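Conserved domain protein (Porphyromonas gingivalis, PDB 3PNN) is probably a cytoplasmic glycosyltransferase with a Rossmann-like alpha/beta/alpha fold, expected to form glycosidic linkages by transferring a sugar to an acceptor. Local coordinates at residues G147-N158 with A262-W273. Residues are numbered along the deposited sequence; the frame is centred on the assembly and turned at random.
Sequences GEYCMVGYRVGN and ASVEVLDTTARW
Asp268 OD1 has two partners: Arg155 NE donates to it at 3.1 Å, and a water links it to Gly153 O. Arg155 NH2 reaches the other oxygen, Asp268 OD2, at 2.8 Å. Arg155 grips the carboxylate side-on, through NE and NH2, and each oxygen uses its syn lone pair. The guanidinium and carboxylate planes are only 25° apart. The Arg155 chain bends at chi2 (94°), which turns its end back toward Asp268.

Before this point, strands 148-155 and 263-268 form a parallel pair of the Rossmann-like alpha/beta/alpha fold, in register from Glu148-Ser263 to Val152-Leu267. Six backbone hydrogen bonds join them, from Ser263 N to Gly147 O at one end to Gly153 N to Leu267 O at the other; Leu267 N to Met151 O, at 2.8 Å, is nearly straight. On one face, Met151 CG lies 3.9 Å from Val264 CG1 and also meets Val266 CG2. On the other, Cys150 SG touches Leu267 CD1.

Near the end of strand 148-155, the Tyr154 ring lies between Thr269 CG2 over one face and Trp273 CB over the opposite one, both CH-pi contacts. Thr269 CG2 also packs tightly on Val152 CG1, at 3.4 Å. The Asn158 amide stacks flat on the Arg272 guanidinium, their planes 7° apart.

Tyr154 OH is hydrogen-bonded to Tyr127 O, and Trp273 NE1 to Asp125 OD1. Helix 129-140 covers the Cys150 and Leu267 face, where Lys138 pairs with Glu265. Strands 212-215 and 217-220 run antiparallel to strand 148-155 and pair with its other edge.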
ATOM      1  N   GLY A 147      -3.818  -3.318 -18.601  1.00 29.54           N
ATOM      2  CA  GLY A 147      -2.647  -2.456 -18.612  1.00 28.80           C
ATOM      3  C   GLY A 147      -2.971  -0.977 -18.443  1.00 29.55           C
ATOM      4  O   GLY A 147      -2.141  -0.118 -18.751  1.00 29.35           O
ATOM      5  N   GLU A 148      -4.176  -0.677 -17.958  1.00 27.20           N
ATOM      6  CA  GLU A 148      -4.543   0.702 -17.594  1.00 26.03           C
ATOM      7  C   GLU A 148      -4.794   0.782 -16.087  1.00 27.96           C
ATOM      8  O   GLU A 148      -5.810   0.297 -15.591  1.00 26.22           O
ATOM      9  CB  GLU A 148      -5.769   1.179 -18.392  1.00 27.13           C
ATOM     10  CG  GLU A 148      -5.553   1.022 -19.900  1.00 33.08           C
ATOM     11  CD  GLU A 148      -6.669   1.617 -20.747  1.00 49.42           C
ATOM     12  OE1 GLU A 148      -7.171   2.710 -20.402  1.00 47.17           O
ATOM     13  OE2 GLU A 148      -7.026   0.986 -21.769  1.00 49.97           O
ATOM     14  N   TYR A 149      -3.837   1.362 -15.368  1.00 24.71           N
ATOM     15  CA  TYR A 149      -3.837   1.360 -13.903  1.00 24.90           C
ATOM     16  C   TYR A 149      -3.830   2.793 -13.382  1.00 24.52           C
ATOM     17  O   TYR A 149      -3.895   3.747 -14.174  1.00 25.17           O
ATOM     18  CB  TYR A 149      -2.581   0.653 -13.390  1.00 24.22           C
ATOM     19  CG  TYR A 149      -2.337  -0.735 -13.968  1.00 23.20           C
ATOM     20  CD1 TYR A 149      -3.390  -1.596 -14.240  1.00 28.27           C
ATOM     21  CD2 TYR A 149      -1.036  -1.190 -14.205  1.00 24.28           C
ATOM     22  CE1 TYR A 149      -3.165  -2.885 -14.744  1.00 31.95           C
ATOM     23  CE2 TYR A 149      -0.796  -2.483 -14.704  1.00 25.82           C
ATOM     24  CZ  TYR A 149      -1.867  -3.319 -14.972  1.00 29.77           C
ATOM     25  OH  TYR A 149      -1.649  -4.582 -15.482  1.00 25.66           O
ATOM     26  N   CYS A 150      -3.736   2.947 -12.060  1.00 25.95           N
ATOM     27  CA  CYS A 150      -3.656   4.274 -11.453  1.00 24.96           C
ATOM     28  C   CYS A 150      -2.939   4.234 -10.103  1.00 26.82           C
ATOM     29  O   CYS A 150      -2.666   3.166  -9.539  1.00 25.63           O
ATOM     30  CB  CYS A 150      -5.053   4.885 -11.300  1.00 26.12           C
ATOM     31  SG  CYS A 150      -6.137   3.977 -10.127  1.00 28.64           S
HETATM   32  N   MSE A 151      -2.598   5.408  -9.591  1.00 26.17           N
HETATM   33  CA  MSE A 151      -2.101   5.504  -8.224  1.00 26.16           C
HETATM   34  C   MSE A 151      -2.555   6.829  -7.668  1.00 22.39           C
HETATM   35  O   MSE A 151      -2.785   7.767  -8.425  1.00 23.72           O
HETATM   36  CB  MSE A 151      -0.569   5.389  -8.122  1.00 32.20           C
HETATM   37  CG  MSE A 151       0.251   6.426  -8.861  1.00 30.59           C
HETATM   38 SE   MSE A 151       2.089   6.627  -8.091  0.70 36.46          SE
HETATM   39  CE  MSE A 151       1.754   8.241  -7.033  1.00 39.01           C
ATOM     40  N   VAL A 152      -2.696   6.894  -6.350  1.00 23.38           N
ATOM     41  CA  VAL A 152      -3.128   8.133  -5.719  1.00 22.56           C
ATOM     42  C   VAL A 152      -1.859   8.835  -5.272  1.00 26.97           C
ATOM     43  O   VAL A 152      -1.094   8.315  -4.457  1.00 29.45           O
ATOM     44  CB  VAL A 152      -4.083   7.879  -4.549  1.00 26.16           C
ATOM     45  CG1 VAL A 152      -4.415   9.212  -3.826  1.00 26.38           C
ATOM     46  CG2 VAL A 152      -5.378   7.227  -5.061  1.00 25.41           C
ATOM     47  N   GLY A 153      -1.602   9.992  -5.866  1.00 25.25           N
ATOM     48  CA  GLY A 153      -0.396  10.733  -5.556  1.00 27.65           C
ATOM     49  C   GLY A 153      -0.567  11.611  -4.328  1.00 27.90           C
ATOM     50  O   GLY A 153      -1.649  12.159  -4.092  1.00 27.72           O
ATOM     51  N   TYR A 154       0.502  11.721  -3.547  1.00 24.35           N
ATOM     52  CA  TYR A 154       0.602  12.681  -2.452  1.00 24.72           C
ATOM     53  C   TYR A 154       1.789  13.616  -2.720  1.00 29.28           C
ATOM     54  O   TYR A 154       2.595  13.344  -3.605  1.00 32.94           O
ATOM     55  CB  TYR A 154       0.756  11.940  -1.127  1.00 25.58           C
ATOM     56  CG  TYR A 154      -0.515  11.194  -0.774  1.00 25.38           C
ATOM     57  CD1 TYR A 154      -1.499  11.802   0.007  1.00 27.03           C
ATOM     58  CD2 TYR A 154      -0.758   9.916  -1.277  1.00 25.49           C
ATOM     59  CE1 TYR A 154      -2.680  11.145   0.315  1.00 24.84           C
ATOM     60  CE2 TYR A 154      -1.946   9.250  -0.982  1.00 28.89           C
ATOM     61  CZ  TYR A 154      -2.898   9.868  -0.182  1.00 29.16           C
ATOM     62  OH  TYR A 154      -4.082   9.214   0.106  1.00 26.23           O
ATOM     63  N   ARG A 155       1.887  14.719  -1.979  1.00 26.66           N
ATOM     64  CA  ARG A 155       3.008  15.648  -2.160  1.00 30.25           C
ATOM     65  C   ARG A 155       4.067  15.380  -1.088  1.00 25.93           C
ATOM     66  O   ARG A 155       3.751  15.304   0.091  1.00 29.68           O
ATOM     67  CB  ARG A 155       2.532  17.109  -2.106  1.00 29.74           C
ATOM     68  CG  ARG A 155       1.692  17.544  -3.327  1.00 32.92           C
ATOM     69  CD  ARG A 155       0.177  17.403  -3.115  1.00 35.03           C
ATOM     70  NE  ARG A 155      -0.575  17.804  -4.314  1.00 35.81           N
ATOM     71  CZ  ARG A 155      -0.802  19.071  -4.665  1.00 37.87           C
ATOM     72  NH1 ARG A 155      -0.347  20.059  -3.901  1.00 35.56           N
ATOM     73  NH2 ARG A 155      -1.489  19.355  -5.771  1.00 32.37           N
ATOM     74  N   VAL A 156       5.319  15.225  -1.510  1.00 31.01           N
ATOM     75  CA  VAL A 156       6.367  14.775  -0.593  1.00 29.68           C
ATOM     76  C   VAL A 156       6.487  15.653   0.646  1.00 29.58           C
ATOM     77  O   VAL A 156       6.680  15.141   1.755  1.00 32.04           O
ATOM     78  CB  VAL A 156       7.735  14.660  -1.292  1.00 31.77           C
ATOM     79  CG1 VAL A 156       8.257  16.048  -1.708  1.00 32.60           C
ATOM     80  CG2 VAL A 156       8.736  13.947  -0.371  1.00 33.80           C
ATOM     81  N   GLY A 157       6.342  16.966   0.473  1.00 32.29           N
ATOM     82  CA  GLY A 157       6.493  17.903   1.582  1.00 30.53           C
ATOM     83  C   GLY A 157       5.470  17.717   2.691  1.00 34.49           C
ATOM     84  O   GLY A 157       5.669  18.161   3.823  1.00 35.40           O
ATOM     85  N   ASN A 158       4.368  17.051   2.361  1.00 29.97           N
ATOM     86  CA  ASN A 158       3.326  16.748   3.333  1.00 28.51           C
ATOM     87  C   ASN A 158       3.543  15.397   4.024  1.00 30.62           C
ATOM     88  O   ASN A 158       2.749  15.006   4.886  1.00 34.80           O
ATOM     89  CB  ASN A 158       1.945  16.715   2.656  1.00 31.42           C
ATOM     90  CG  ASN A 158       1.518  18.064   2.104  1.00 35.43           C
ATOM     91  OD1 ASN A 158       1.860  19.120   2.648  1.00 40.56           O
ATOM     92  ND2 ASN A 158       0.755  18.032   1.022  1.00 28.87           N
ATOM     93  N   ALA A 262       2.007  -0.991 -19.639  1.00 29.37           N
ATOM     94  CA  ALA A 262       1.015  -0.388 -18.755  1.00 27.53           C
ATOM     95  C   ALA A 262       1.151   1.122 -18.738  1.00 30.57           C
ATOM     96  O   ALA A 262       2.228   1.670 -18.990  1.00 29.22           O
ATOM     97  CB  ALA A 262       1.138  -0.934 -17.348  1.00 29.79           C
ATOM     98  N   SER A 263       0.040   1.785 -18.469  1.00 26.89           N
ATOM     99  CA  SER A 263       0.053   3.211 -18.211  1.00 30.52           C
ATOM    100  C   SER A 263      -0.605   3.403 -16.863  1.00 33.67           C
ATOM    101  O   SER A 263      -1.507   2.649 -16.491  1.00 31.63           O
ATOM    102  CB  SER A 263      -0.707   3.975 -19.299  1.00 39.56           C
ATOM    103  OG  SER A 263      -2.049   3.541 -19.367  1.00 49.36           O
ATOM    104  N   VAL A 264      -0.138   4.393 -16.115  1.00 28.73           N
ATOM    105  CA  VAL A 264      -0.621   4.580 -14.757  1.00 27.14           C
ATOM    106  C   VAL A 264      -1.012   6.045 -14.630  1.00 25.16           C
ATOM    107  O   VAL A 264      -0.158   6.919 -14.738  1.00 26.29           O
ATOM    108  CB  VAL A 264       0.470   4.242 -13.708  1.00 29.75           C
ATOM    109  CG1 VAL A 264      -0.053   4.505 -12.285  1.00 26.45           C
ATOM    110  CG2 VAL A 264       0.944   2.774 -13.854  1.00 29.80           C
ATOM    111  N   GLU A 265      -2.296   6.319 -14.428  1.00 26.22           N
ATOM    112  CA  GLU A 265      -2.711   7.705 -14.207  1.00 23.76           C
ATOM    113  C   GLU A 265      -2.492   8.068 -12.746  1.00 23.78           C
ATOM    114  O   GLU A 265      -2.880   7.317 -11.843  1.00 25.09           O
ATOM    115  CB  GLU A 265      -4.184   7.938 -14.584  1.00 27.39           C
ATOM    116  CG  GLU A 265      -4.641   9.372 -14.219  1.00 30.19           C
ATOM    117  CD  GLU A 265      -6.107   9.676 -14.550  1.00 36.48           C
ATOM    118  OE1 GLU A 265      -6.843   8.772 -14.992  1.00 37.33           O
ATOM    119  OE2 GLU A 265      -6.523  10.842 -14.368  1.00 34.04           O
ATOM    120  N   VAL A 266      -1.879   9.222 -12.508  1.00 25.09           N
ATOM    121  CA  VAL A 266      -1.646   9.689 -11.144  1.00 25.86           C
ATOM    122  C   VAL A 266      -2.803  10.598 -10.715  1.00 27.40           C
ATOM    123  O   VAL A 266      -3.043  11.641 -11.331  1.00 26.29           O
ATOM    124  CB  VAL A 266      -0.309  10.453 -11.012  1.00 27.82           C
ATOM    125  CG1 VAL A 266      -0.114  10.953  -9.564  1.00 29.13           C
ATOM    126  CG2 VAL A 266       0.856   9.564 -11.429  1.00 30.03           C
ATOM    127  N   LEU A 267      -3.524  10.193  -9.673  1.00 23.54           N
ATOM    128  CA  LEU A 267      -4.708  10.924  -9.228  1.00 28.64           C
ATOM    129  C   LEU A 267      -4.296  11.867  -8.108  1.00 25.36           C
ATOM    130  O   LEU A 267      -3.840  11.426  -7.063  1.00 27.09           O
ATOM    131  CB  LEU A 267      -5.778   9.943  -8.738  1.00 25.64           C
ATOM    132  CG  LEU A 267      -6.106   8.810  -9.726  1.00 27.76           C
ATOM    133  CD1 LEU A 267      -6.931   7.716  -9.040  1.00 25.92           C
ATOM    134  CD2 LEU A 267      -6.858   9.350 -10.947  1.00 28.64           C
ATOM    135  N   ASP A 268      -4.446  13.169  -8.332  1.00 29.74           N
ATOM    136  CA  ASP A 268      -3.974  14.156  -7.357  1.00 27.85           C
ATOM    137  C   ASP A 268      -5.028  14.444  -6.282  1.00 30.45           C
ATOM    138  O   ASP A 268      -5.740  15.440  -6.360  1.00 38.00           O
ATOM    139  CB  ASP A 268      -3.569  15.456  -8.077  1.00 34.48           C
ATOM    140  CG  ASP A 268      -2.762  16.409  -7.180  1.00 40.40           C
ATOM    141  OD1 ASP A 268      -2.436  16.042  -6.027  1.00 38.01           O
ATOM    142  OD2 ASP A 268      -2.444  17.532  -7.642  1.00 38.19           O
ATOM    143  N   THR A 269      -5.111  13.591  -5.272  1.00 28.59           N
ATOM    144  CA  THR A 269      -6.142  13.747  -4.239  1.00 27.43           C
ATOM    145  C   THR A 269      -5.939  15.002  -3.404  1.00 27.40           C
ATOM    146  O   THR A 269      -4.818  15.497  -3.277  1.00 29.60           O
ATOM    147  CB  THR A 269      -6.182  12.508  -3.299  1.00 24.88           C
ATOM    148  OG1 THR A 269      -7.217  12.679  -2.322  1.00 28.76           O
ATOM    149  CG2 THR A 269      -4.844  12.333  -2.579  1.00 23.45           C
ATOM    150  N   THR A 270      -7.026  15.524  -2.837  1.00 26.74           N
ATOM    151  CA  THR A 270      -6.936  16.594  -1.838  1.00 26.04           C
ATOM    152  C   THR A 270      -6.721  16.023  -0.433  1.00 28.69           C
ATOM    153  O   THR A 270      -6.500  16.770   0.521  1.00 27.66           O
ATOM    154  CB  THR A 270      -8.217  17.460  -1.811  1.00 28.64           C
ATOM    155  OG1 THR A 270      -9.372  16.611  -1.713  1.00 29.33           O
ATOM    156  CG2 THR A 270      -8.308  18.318  -3.085  1.00 26.53           C
ATOM    157  N   ALA A 271      -6.809  14.702  -0.294  1.00 25.95           N
ATOM    158  CA  ALA A 271      -6.580  14.086   1.003  1.00 24.31           C
ATOM    159  C   ALA A 271      -5.131  14.290   1.444  1.00 26.63           C
ATOM    160  O   ALA A 271      -4.228  14.440   0.621  1.00 26.55           O
ATOM    161  CB  ALA A 271      -6.917  12.571   0.968  1.00 23.71           C
ATOM    162  N   ARG A 272      -4.913  14.262   2.749  1.00 27.13           N
ATOM    163  CA  ARG A 272      -3.564  14.302   3.304  1.00 27.61           C
ATOM    164  C   ARG A 272      -3.248  13.014   4.076  1.00 28.67           C
ATOM    165  O   ARG A 272      -4.021  12.595   4.938  1.00 29.13           O
ATOM    166  CB  ARG A 272      -3.433  15.511   4.225  1.00 33.76           C
ATOM    167  CG  ARG A 272      -3.582  16.840   3.489  1.00 36.65           C
ATOM    168  CD  ARG A 272      -2.242  17.267   2.936  1.00 39.79           C
ATOM    169  NE  ARG A 272      -1.327  17.527   4.046  1.00 57.59           N
ATOM    170  CZ  ARG A 272      -1.089  18.734   4.561  1.00 62.98           C
ATOM    171  NH1 ARG A 272      -0.251  18.862   5.584  1.00 59.23           N
ATOM    172  NH2 ARG A 272      -1.681  19.810   4.048  1.00 54.90           N
ATOM    173  N   TRP A 273      -2.098  12.417   3.765  1.00 23.64           N
ATOM    174  CA  TRP A 273      -1.618  11.208   4.418  1.00 24.53           C
ATOM    175  C   TRP A 273      -1.120  11.520   5.826  1.00 31.50           C
ATOM    176  O   TRP A 273      -0.561  12.587   6.081  1.00 28.52           O
ATOM    177  CB  TRP A 273      -0.464  10.605   3.607  1.00 23.87           C
ATOM    178  CG  TRP A 273       0.333   9.551   4.363  1.00 26.82           C
ATOM    179  CD1 TRP A 273       0.130   8.206   4.350  1.00 32.29           C
ATOM    180  CD2 TRP A 273       1.461   9.777   5.224  1.00 29.22           C
ATOM    181  NE1 TRP A 273       1.049   7.575   5.162  1.00 30.62           N
ATOM    182  CE2 TRP A 273       1.876   8.521   5.710  1.00 31.57           C
ATOM    183  CE3 TRP A 273       2.148  10.924   5.637  1.00 36.19           C
ATOM    184  CZ2 TRP A 273       2.956   8.375   6.581  1.00 31.12           C
ATOM    185  CZ3 TRP A 273       3.219  10.779   6.504  1.00 36.52           C
ATOM    186  CH2 TRP A 273       3.605   9.512   6.974  1.00 33.47           C
TER
HETATM  187  O   HOH W   1      -1.999  14.825  -3.569  1.00 29.35           O
HETATM  188  O   HOH W   2       0.000  14.950   5.050  1.00 33.25           O
HETATM  189  O   HOH W   3       1.548  13.757   7.802  1.00 38.78           O